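Local coordinates for predicted ATPase of the ABC class (Vibrio vulnificus, PDB 5D6A), which is predicted to be an ATPase of the ABC class, which binds the ATP analogue AMP-PNP and probably couples nucleotide hydrolysis to a task not yet defined, at residues L316-N321 against P455-P460; P389-I394 against G413-V418. All coordinates share one frame; numbering follows the deposited sequence.

Interaction 1: residues L316-N321 against P455-P460; sequences LSNYIN and PLVTFP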
ATOM      1  N   LEU A 316      -1.222  -5.078  26.843  1.00 44.15           N
ATOM      2  CA  LEU A 316      -2.351  -5.718  26.177  1.00 45.38           C
ATOM      3  C   LEU A 316      -3.069  -6.718  27.086  1.00 47.11           C
ATOM      4  O   LEU A 316      -3.775  -7.607  26.605  1.00 48.92           O
ATOM      5  CB  LEU A 316      -1.860  -6.421  24.912  1.00 46.04           C
ATOM      6  CG  LEU A 316      -1.076  -5.535  23.940  1.00 46.22           C
ATOM      7  CD1 LEU A 316      -0.614  -6.332  22.727  1.00 46.50           C
ATOM      8  CD2 LEU A 316      -1.910  -4.342  23.504  1.00 45.84           C
ATOM      9  N   SER A 317      -2.905  -6.558  28.397  1.00 47.41           N
ATOM     10  CA  SER A 317      -3.521  -7.460  29.374  1.00 48.20           C
ATOM     11  C   SER A 317      -5.026  -7.614  29.187  1.00 47.46           C
ATOM     12  O   SER A 317      -5.569  -8.686  29.425  1.00 49.00           O
ATOM     13  CB  SER A 317      -3.242  -6.973  30.799  1.00 49.10           C
ATOM     14  OG  SER A 317      -1.851  -6.936  31.057  1.00 49.88           O
ATOM     15  N   ASN A 318      -5.693  -6.547  28.761  1.00 46.26           N
ATOM     16  CA  ASN A 318      -7.143  -6.581  28.562  1.00 47.10           C
ATOM     17  C   ASN A 318      -7.598  -7.447  27.392  1.00 47.62           C
ATOM     18  O   ASN A 318      -8.778  -7.777  27.298  1.00 49.21           O
ATOM     19  CB  ASN A 318      -7.693  -5.165  28.373  1.00 46.21           C
ATOM     20  CG  ASN A 318      -7.509  -4.293  29.600  1.00 47.01           C
ATOM     21  OD1 ASN A 318      -7.274  -4.787  30.705  1.00 49.35           O
ATOM     22  ND2 ASN A 318      -7.632  -2.987  29.415  1.00 46.04           N
ATOM     23  N   TYR A 319      -6.678  -7.817  26.506  1.00 47.56           N
ATOM     24  CA  TYR A 319      -7.046  -8.627  25.345  1.00 48.58           C
ATOM     25  C   TYR A 319      -6.214  -9.900  25.249  1.00 51.22           C
ATOM     26  O   TYR A 319      -6.767 -10.996  25.158  1.00 54.47           O
ATOM     27  CB  TYR A 319      -6.923  -7.786  24.074  1.00 47.10           C
ATOM     28  CG  TYR A 319      -7.684  -6.483  24.188  1.00 45.91           C
ATOM     29  CD1 TYR A 319      -9.068  -6.453  24.064  1.00 46.22           C
ATOM     30  CD2 TYR A 319      -7.022  -5.284  24.445  1.00 44.35           C
ATOM     31  CE1 TYR A 319      -9.772  -5.269  24.182  1.00 45.48           C
ATOM     32  CE2 TYR A 319      -7.718  -4.094  24.562  1.00 43.65           C
ATOM     33  CZ  TYR A 319      -9.094  -4.095  24.430  1.00 44.24           C
ATOM     34  OH  TYR A 319      -9.802  -2.923  24.545  1.00 44.12           O
ATOM     35  N   ILE A 320      -4.893  -9.757  25.275  1.00 51.93           N
ATOM     36  CA  ILE A 320      -3.999 -10.909  25.212  1.00 53.49           C
ATOM     37  C   ILE A 320      -3.665 -11.347  26.634  1.00 56.04           C
ATOM     38  O   ILE A 320      -3.247 -10.536  27.461  1.00 57.83           O
ATOM     39  CB  ILE A 320      -2.717 -10.587  24.427  1.00 52.14           C
ATOM     40  CG1 ILE A 320      -3.086 -10.146  23.006  1.00 51.10           C
ATOM     41  CG2 ILE A 320      -1.790 -11.798  24.396  1.00 52.84           C
ATOM     42  CD1 ILE A 320      -1.906  -9.744  22.150  1.00 51.19           C
ATOM     43  N   ASN A 321      -3.848 -12.634  26.911  1.00 58.59           N
ATOM     44  CA  ASN A 321      -3.606 -13.184  28.242  1.00 62.01           C
ATOM     45  C   ASN A 321      -2.272 -13.919  28.375  1.00 63.31           C
ATOM     46  O   ASN A 321      -1.599 -13.806  29.400  1.00 64.50           O
ATOM     47  CB  ASN A 321      -4.759 -14.117  28.621  1.00 64.39           C
ATOM     48  CG  ASN A 321      -6.095 -13.399  28.673  1.00 64.41           C
ATOM     49  OD1 ASN A 321      -6.163 -12.215  29.001  1.00 64.81           O
ATOM     50  ND2 ASN A 321      -7.165 -14.115  28.363  1.00 66.23           N
ATOM     51  N   PRO A 455     -12.657  -7.538  34.544  1.00 83.13           N
ATOM     52  CA  PRO A 455     -12.710  -6.072  34.532  1.00 79.34           C
ATOM     53  C   PRO A 455     -11.737  -5.407  33.561  1.00 73.35           C
ATOM     54  O   PRO A 455     -10.546  -5.709  33.576  1.00 73.42           O
ATOM     55  CB  PRO A 455     -12.342  -5.706  35.969  1.00 82.64           C
ATOM     56  CG  PRO A 455     -11.430  -6.802  36.403  1.00 85.39           C
ATOM     57  CD  PRO A 455     -11.884  -8.049  35.692  1.00 86.14           C
ATOM     58  N   LEU A 456     -12.255  -4.505  32.730  1.00 68.53           N
ATOM     59  CA  LEU A 456     -11.435  -3.767  31.772  1.00 63.70           C
ATOM     60  C   LEU A 456     -10.591  -2.766  32.553  1.00 62.92           C
ATOM     61  O   LEU A 456     -11.128  -1.834  33.149  1.00 64.23           O
ATOM     62  CB  LEU A 456     -12.320  -3.033  30.764  1.00 60.82           C
ATOM     63  CG  LEU A 456     -11.612  -2.232  29.670  1.00 57.64           C
ATOM     64  CD1 LEU A 456     -10.866  -3.162  28.730  1.00 56.85           C
ATOM     65  CD2 LEU A 456     -12.611  -1.395  28.888  1.00 56.07           C
ATOM     66  N   VAL A 457      -9.274  -2.953  32.542  1.00 61.23           N
ATOM     67  CA  VAL A 457      -8.364  -2.096  33.302  1.00 60.01           C
ATOM     68  C   VAL A 457      -7.817  -0.915  32.495  1.00 56.13           C
ATOM     69  O   VAL A 457      -7.326  -1.087  31.382  1.00 53.72           O
ATOM     70  CB  VAL A 457      -7.171  -2.916  33.841  1.00 61.52           C
ATOM     71  CG1 VAL A 457      -6.263  -2.047  34.705  1.00 62.22           C
ATOM     72  CG2 VAL A 457      -7.671  -4.116  34.632  1.00 64.28           C
ATOM     73  N   THR A 458      -7.914   0.280  33.073  1.00 55.90           N
ATOM     74  CA  THR A 458      -7.388   1.500  32.468  1.00 52.96           C
ATOM     75  C   THR A 458      -5.938   1.638  32.920  1.00 52.99           C
ATOM     76  O   THR A 458      -5.633   1.400  34.087  1.00 55.57           O
ATOM     77  CB  THR A 458      -8.190   2.740  32.916  1.00 53.27           C
ATOM     78  OG1 THR A 458      -9.539   2.634  32.443  1.00 52.18           O
ATOM     79  CG2 THR A 458      -7.565   4.026  32.377  1.00 51.41           C
ATOM     80  N   PHE A 459      -5.050   2.020  32.004  1.00 50.57           N
ATOM     81  CA  PHE A 459      -3.627   2.151  32.328  1.00 50.63           C
ATOM     82  C   PHE A 459      -3.105   3.564  32.102  1.00 49.53           C
ATOM     83  O   PHE A 459      -3.657   4.314  31.292  1.00 47.88           O
ATOM     84  CB  PHE A 459      -2.795   1.205  31.454  1.00 49.37           C
ATOM     85  CG  PHE A 459      -3.310  -0.200  31.416  1.00 50.27           C
ATOM     86  CD1 PHE A 459      -3.137  -1.047  32.498  1.00 52.84           C
ATOM     87  CD2 PHE A 459      -3.953  -0.684  30.286  1.00 48.47           C
ATOM     88  CE1 PHE A 459      -3.611  -2.346  32.463  1.00 54.12           C
ATOM     89  CE2 PHE A 459      -4.428  -1.984  30.243  1.00 49.68           C
ATOM     90  CZ  PHE A 459      -4.255  -2.817  31.334  1.00 52.41           C
ATOM     91  N   PRO A 460      -2.030   3.938  32.821  1.00 51.01           N
ATOM     92  CA  PRO A 460      -1.432   5.247  32.579  1.00 49.80           C
ATOM     93  C   PRO A 460      -0.766   5.234  31.204  1.00 47.63           C
ATOM     94  O   PRO A 460      -0.233   4.198  30.803  1.00 47.64           O
ATOM     95  CB  PRO A 460      -0.386   5.376  33.691  1.00 51.76           C
ATOM     96  CG  PRO A 460      -0.089   3.980  34.114  1.00 53.73           C
ATOM     97  CD  PRO A 460      -1.370   3.223  33.929  1.00 53.74           C
TER
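Ser-317 meets Phe-459 where two irregular loops of the P-loop ATPase domain run against each other, neither offering a strand edge; a single asparagine side chain pairs with the backbone of Val-457 much as a neighbouring strand could. Just before this serine, the carbonyl of Leu-316 accepts from the N-H groups of Tyr-319 and Ile-320 and so closes a turn. The contact of Ser-317 is marginal, its CB lying 4.3 Å from Phe-459 CZ on an oblique approach to the ring, while its hydroxyl turns to Asn-315 of its own loop. Asn-318 carries most of the interaction. With CG anti to its carbonyl carbon (chi1 -64°), its amide reaches across to 455-460 and holds both backbone polar groups of Val-457. Asn-318 ND2 donates to Val-457 O at 2.8 Å, in a nearly straight bond (172°) that keeps the acceptor in the plane of the donor amide. The return bond, from Val-457 N to Asn-318 OD1, is longer at 3.3 Å, and its donor stands well above the carbonyl plane rather than on a lone pair. Together the two bonds restrain rotation of the amide about its last torsion. Apolar groups cover its opposite faces: Leu-456 CD1 approaches one, 3.3 Å from Asn-318 ND2, and the Phe-459 ring approaches the other, with CE2 3.5 Å from that same nitrogen. Gln-348 of helix 339-352 touches both Asn-318 and Phe-459, so this helix lies against both partners of the contact. The tyrosine ring then extends from its own loop toward 455-460. Asn-318 CB lies over the rim of one face of that ring, and at the far end of the side chain Tyr-319 OH comes to 4.3 Å from Leu-456 CD1.

Interaction 2: residues P389-I394 against G413-V418; sequences PLVDRI and GDYLDV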
ATOM      1  N   PRO A 389     -11.648 -12.038  23.037  1.00 74.85           N
ATOM      2  CA  PRO A 389     -12.140 -11.353  21.843  1.00 71.62           C
ATOM      3  C   PRO A 389     -12.887 -10.064  22.155  1.00 68.11           C
ATOM      4  O   PRO A 389     -13.470  -9.928  23.231  1.00 68.69           O
ATOM      5  CB  PRO A 389     -13.079 -12.380  21.216  1.00 73.65           C
ATOM      6  CG  PRO A 389     -13.598 -13.151  22.374  1.00 76.71           C
ATOM      7  CD  PRO A 389     -12.482 -13.206  23.377  1.00 77.62           C
ATOM      8  N   LEU A 390     -12.867  -9.137  21.203  1.00 64.65           N
ATOM      9  CA  LEU A 390     -13.510  -7.835  21.359  1.00 63.37           C
ATOM     10  C   LEU A 390     -14.949  -7.932  21.866  1.00 64.01           C
ATOM     11  O   LEU A 390     -15.359  -7.148  22.720  1.00 65.24           O
ATOM     12  CB  LEU A 390     -13.474  -7.069  20.031  1.00 61.51           C
ATOM     13  CG  LEU A 390     -14.167  -5.703  20.001  1.00 60.80           C
ATOM     14  CD1 LEU A 390     -13.612  -4.770  21.069  1.00 60.74           C
ATOM     15  CD2 LEU A 390     -14.040  -5.078  18.620  1.00 59.49           C
ATOM     16  N   VAL A 391     -15.705  -8.897  21.353  1.00 64.28           N
ATOM     17  CA  VAL A 391     -17.104  -9.074  21.756  1.00 65.26           C
ATOM     18  C   VAL A 391     -17.282  -9.040  23.285  1.00 66.93           C
ATOM     19  O   VAL A 391     -18.298  -8.553  23.783  1.00 68.05           O
ATOM     20  CB  VAL A 391     -17.701 -10.378  21.166  1.00 66.62           C
ATOM     21  CG1 VAL A 391     -16.941 -11.604  21.655  1.00 68.53           C
ATOM     22  CG2 VAL A 391     -19.183 -10.494  21.497  1.00 68.26           C
ATOM     23  N   ASP A 392     -16.289  -9.539  24.018  1.00 67.26           N
ATOM     24  CA  ASP A 392     -16.337  -9.555  25.484  1.00 69.42           C
ATOM     25  C   ASP A 392     -15.931  -8.210  26.104  1.00 68.15           C
ATOM     26  O   ASP A 392     -16.378  -7.868  27.201  1.00 68.32           O
ATOM     27  CB  ASP A 392     -15.436 -10.669  26.041  1.00 71.76           C
ATOM     28  CG  ASP A 392     -15.904 -12.069  25.646  1.00 73.77           C
ATOM     29  OD1 ASP A 392     -17.053 -12.216  25.183  1.00 74.79           O
ATOM     30  OD2 ASP A 392     -15.120 -13.029  25.817  1.00 74.43           O
ATOM     31  N   ARG A 393     -15.085  -7.454  25.405  1.00 65.51           N
ATOM     32  CA  ARG A 393     -14.609  -6.164  25.912  1.00 64.23           C
ATOM     33  C   ARG A 393     -15.372  -4.966  25.365  1.00 62.81           C
ATOM     34  O   ARG A 393     -15.523  -3.960  26.053  1.00 65.91           O
ATOM     35  CB  ARG A 393     -13.125  -5.982  25.586  1.00 62.80           C
ATOM     36  CG  ARG A 393     -12.201  -6.996  26.238  1.00 64.88           C
ATOM     37  CD  ARG A 393     -12.261  -6.921  27.756  1.00 66.58           C
ATOM     38  NE  ARG A 393     -11.239  -7.755  28.381  1.00 68.54           N
ATOM     39  CZ  ARG A 393     -11.075  -7.891  29.694  1.00 71.44           C
ATOM     40  NH1 ARG A 393     -11.874  -7.253  30.544  1.00 72.85           N
ATOM     41  NH2 ARG A 393     -10.109  -8.673  30.162  1.00 73.37           N
ATOM     42  N   ILE A 394     -15.849  -5.072  24.131  1.00 60.91           N
ATOM     43  CA  ILE A 394     -16.562  -3.967  23.489  1.00 58.55           C
ATOM     44  C   ILE A 394     -17.678  -3.395  24.362  1.00 58.19           C
ATOM     45  O   ILE A 394     -17.892  -2.182  24.378  1.00 57.44           O
ATOM     46  CB  ILE A 394     -17.132  -4.386  22.117  1.00 58.89           C
ATOM     47  CG1 ILE A 394     -17.608  -3.155  21.340  1.00 57.30           C
ATOM     48  CG2 ILE A 394     -18.234  -5.429  22.281  1.00 61.78           C
ATOM     49  CD1 ILE A 394     -18.165  -3.482  19.973  1.00 57.41           C
ATOM     50  N   GLY A 413     -22.576 -13.322  14.513  1.00 87.42           N
ATOM     51  CA  GLY A 413     -23.864 -12.897  15.063  1.00 86.97           C
ATOM     52  C   GLY A 413     -23.933 -12.761  16.572  1.00 86.20           C
ATOM     53  O   GLY A 413     -24.959 -12.339  17.106  1.00 85.82           O
ATOM     54  N   ASP A 414     -22.853 -13.107  17.266  1.00 85.35           N
ATOM     55  CA  ASP A 414     -22.838 -13.007  18.731  1.00 86.10           C
ATOM     56  C   ASP A 414     -22.747 -11.554  19.229  1.00 79.55           C
ATOM     57  O   ASP A 414     -22.958 -11.286  20.414  1.00 79.84           O
ATOM     58  CB  ASP A 414     -21.726 -13.880  19.331  1.00 90.85           C
ATOM     59  CG  ASP A 414     -20.365 -13.598  18.730  1.00 93.15           C
ATOM     60  OD1 ASP A 414     -20.279 -12.768  17.799  1.00 95.11           O
ATOM     61  OD2 ASP A 414     -19.379 -14.218  19.182  1.00 98.97           O
ATOM     62  N   TYR A 415     -22.432 -10.627  18.324  1.00 71.73           N
ATOM     63  CA  TYR A 415     -22.384  -9.202  18.665  1.00 66.73           C
ATOM     64  C   TYR A 415     -23.780  -8.606  18.814  1.00 66.24           C
ATOM     65  O   TYR A 415     -23.960  -7.609  19.509  1.00 65.09           O
ATOM     66  CB  TYR A 415     -21.635  -8.403  17.598  1.00 62.90           C
ATOM     67  CG  TYR A 415     -20.135  -8.435  17.705  1.00 60.10           C
ATOM     68  CD1 TYR A 415     -19.398  -9.489  17.184  1.00 60.76           C
ATOM     69  CD2 TYR A 415     -19.451  -7.386  18.304  1.00 58.02           C
ATOM     70  CE1 TYR A 415     -18.015  -9.505  17.275  1.00 59.92           C
ATOM     71  CE2 TYR A 415     -18.074  -7.392  18.399  1.00 57.32           C
ATOM     72  CZ  TYR A 415     -17.360  -8.451  17.884  1.00 58.17           C
ATOM     73  OH  TYR A 415     -15.989  -8.453  17.980  1.00 57.91           O
ATOM     74  N   LEU A 416     -24.762  -9.211  18.148  1.00 67.61           N
ATOM     75  CA  LEU A 416     -26.150  -8.732  18.190  1.00 68.87           C
ATOM     76  C   LEU A 416     -26.691  -8.603  19.610  1.00 69.88           C
ATOM     77  O   LEU A 416     -27.593  -7.803  19.869  1.00 69.77           O
ATOM     78  CB  LEU A 416     -27.063  -9.682  17.407  1.00 70.84           C
ATOM     79  CG  LEU A 416     -26.787  -9.861  15.916  1.00 70.62           C
ATOM     80  CD1 LEU A 416     -27.716 -10.922  15.343  1.00 73.41           C
ATOM     81  CD2 LEU A 416     -26.938  -8.542  15.173  1.00 68.90           C
ATOM     82  N   ASP A 417     -26.135  -9.396  20.519  1.00 70.67           N
ATOM     83  CA  ASP A 417     -26.572  -9.405  21.905  1.00 72.33           C
ATOM     84  C   ASP A 417     -26.221  -8.109  22.640  1.00 69.51           C
ATOM     85  O   ASP A 417     -27.079  -7.509  23.291  1.00 69.98           O
ATOM     86  CB  ASP A 417     -25.954 -10.613  22.621  1.00 75.45           C
ATOM     87  CG  ASP A 417     -26.591 -10.895  23.970  1.00 79.81           C
ATOM     88  OD1 ASP A 417     -27.650 -10.309  24.288  1.00 81.63           O
ATOM     89  OD2 ASP A 417     -26.035 -11.732  24.711  1.00 82.92           O
ATOM     90  N   VAL A 418     -24.971  -7.670  22.515  1.00 65.65           N
ATOM     91  CA  VAL A 418     -24.503  -6.466  23.219  1.00 63.79           C
ATOM     92  C   VAL A 418     -24.735  -5.142  22.463  1.00 61.56           C
ATOM     93  O   VAL A 418     -24.534  -4.066  23.025  1.00 61.52           O
ATOM     94  CB  VAL A 418     -22.999  -6.592  23.582  1.00 62.49           C
ATOM     95  CG1 VAL A 418     -22.119  -6.494  22.338  1.00 60.09           C
ATOM     96  CG2 VAL A 418     -22.594  -5.537  24.606  1.00 62.43           C
TER
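Val-391 sits over one face of the Tyr-415 ring, and two further residues of the helix, Leu-390 and Ile-394, meet the same tyrosine from other directions. Val-391 CB is 4.0 Å from the ring centroid and 18° off the ring normal, a CH-pi contact. It is displaced toward the hydroxyl side, where Val-391 CB comes within 3.8 Å of Tyr-415 CZ. The valine branch anti to the backbone N, CG2, reaches the backbone at the start of the other segment, 4.0 Å from Asp-414 O. Leu-390 meets the phenolic end instead: its side chain crosses that of Tyr-415 at about a right angle, with Leu-390 CB 3.5 Å from Tyr-415 OH. The tyrosine hydroxyl also makes a weak hydrogen bond to the carbonyl of Met-370.

Helix 390-401 belongs to a beta-alpha-beta crossover of the P-loop fold, in the connection between the parallel, neighbouring strands 357-361 and 404-408. Here its first turns pack against the loop leaving the second of these strands, at residues whose backbone coils like a helix without its regular hydrogen bonding. Both sides also rest on the sheet: Ile-394 and Tyr-415 both touch Ile-407, while Ile-394 and Val-418 share Ile-260 on the central strand 260-264.

Ile-394 approaches the ring quite differently from Val-391. Its chain is fully extended, CG1 anti to the backbone N (chi1 -168°) and CD1 continuing outward, which brings CD1 near the plane of the ring, at the edge, 4.2 Å from Tyr-415 CE2. The other branch of Ile-394, CG2, turns to Val-418 CG1 at 4.0 Å, methyl against methyl.

How the interactions relate
Following the chain from the N terminus, 316-321 comes first, in the loop after strand 311-312; helix 339-352 and strand 357-361 follow. The first residues of helix 390-401 then meet 413-418, so interaction 2 closes a short loop around strand 404-408. Only later, beyond helix 434-443, does 455-460 return to close the much larger loop of interaction 1, which encloses interaction 2 without crossing it. The centres lie about 17 Å apart, yet Arg-393 links them: from helix 390-401 its NE makes a weak hydrogen bond to Asn-318 O, and its side chain packs along Tyr-319. Helix 390-401 thus touches the loops of both contacts, while helix 339-352 also packs on those of interaction 1.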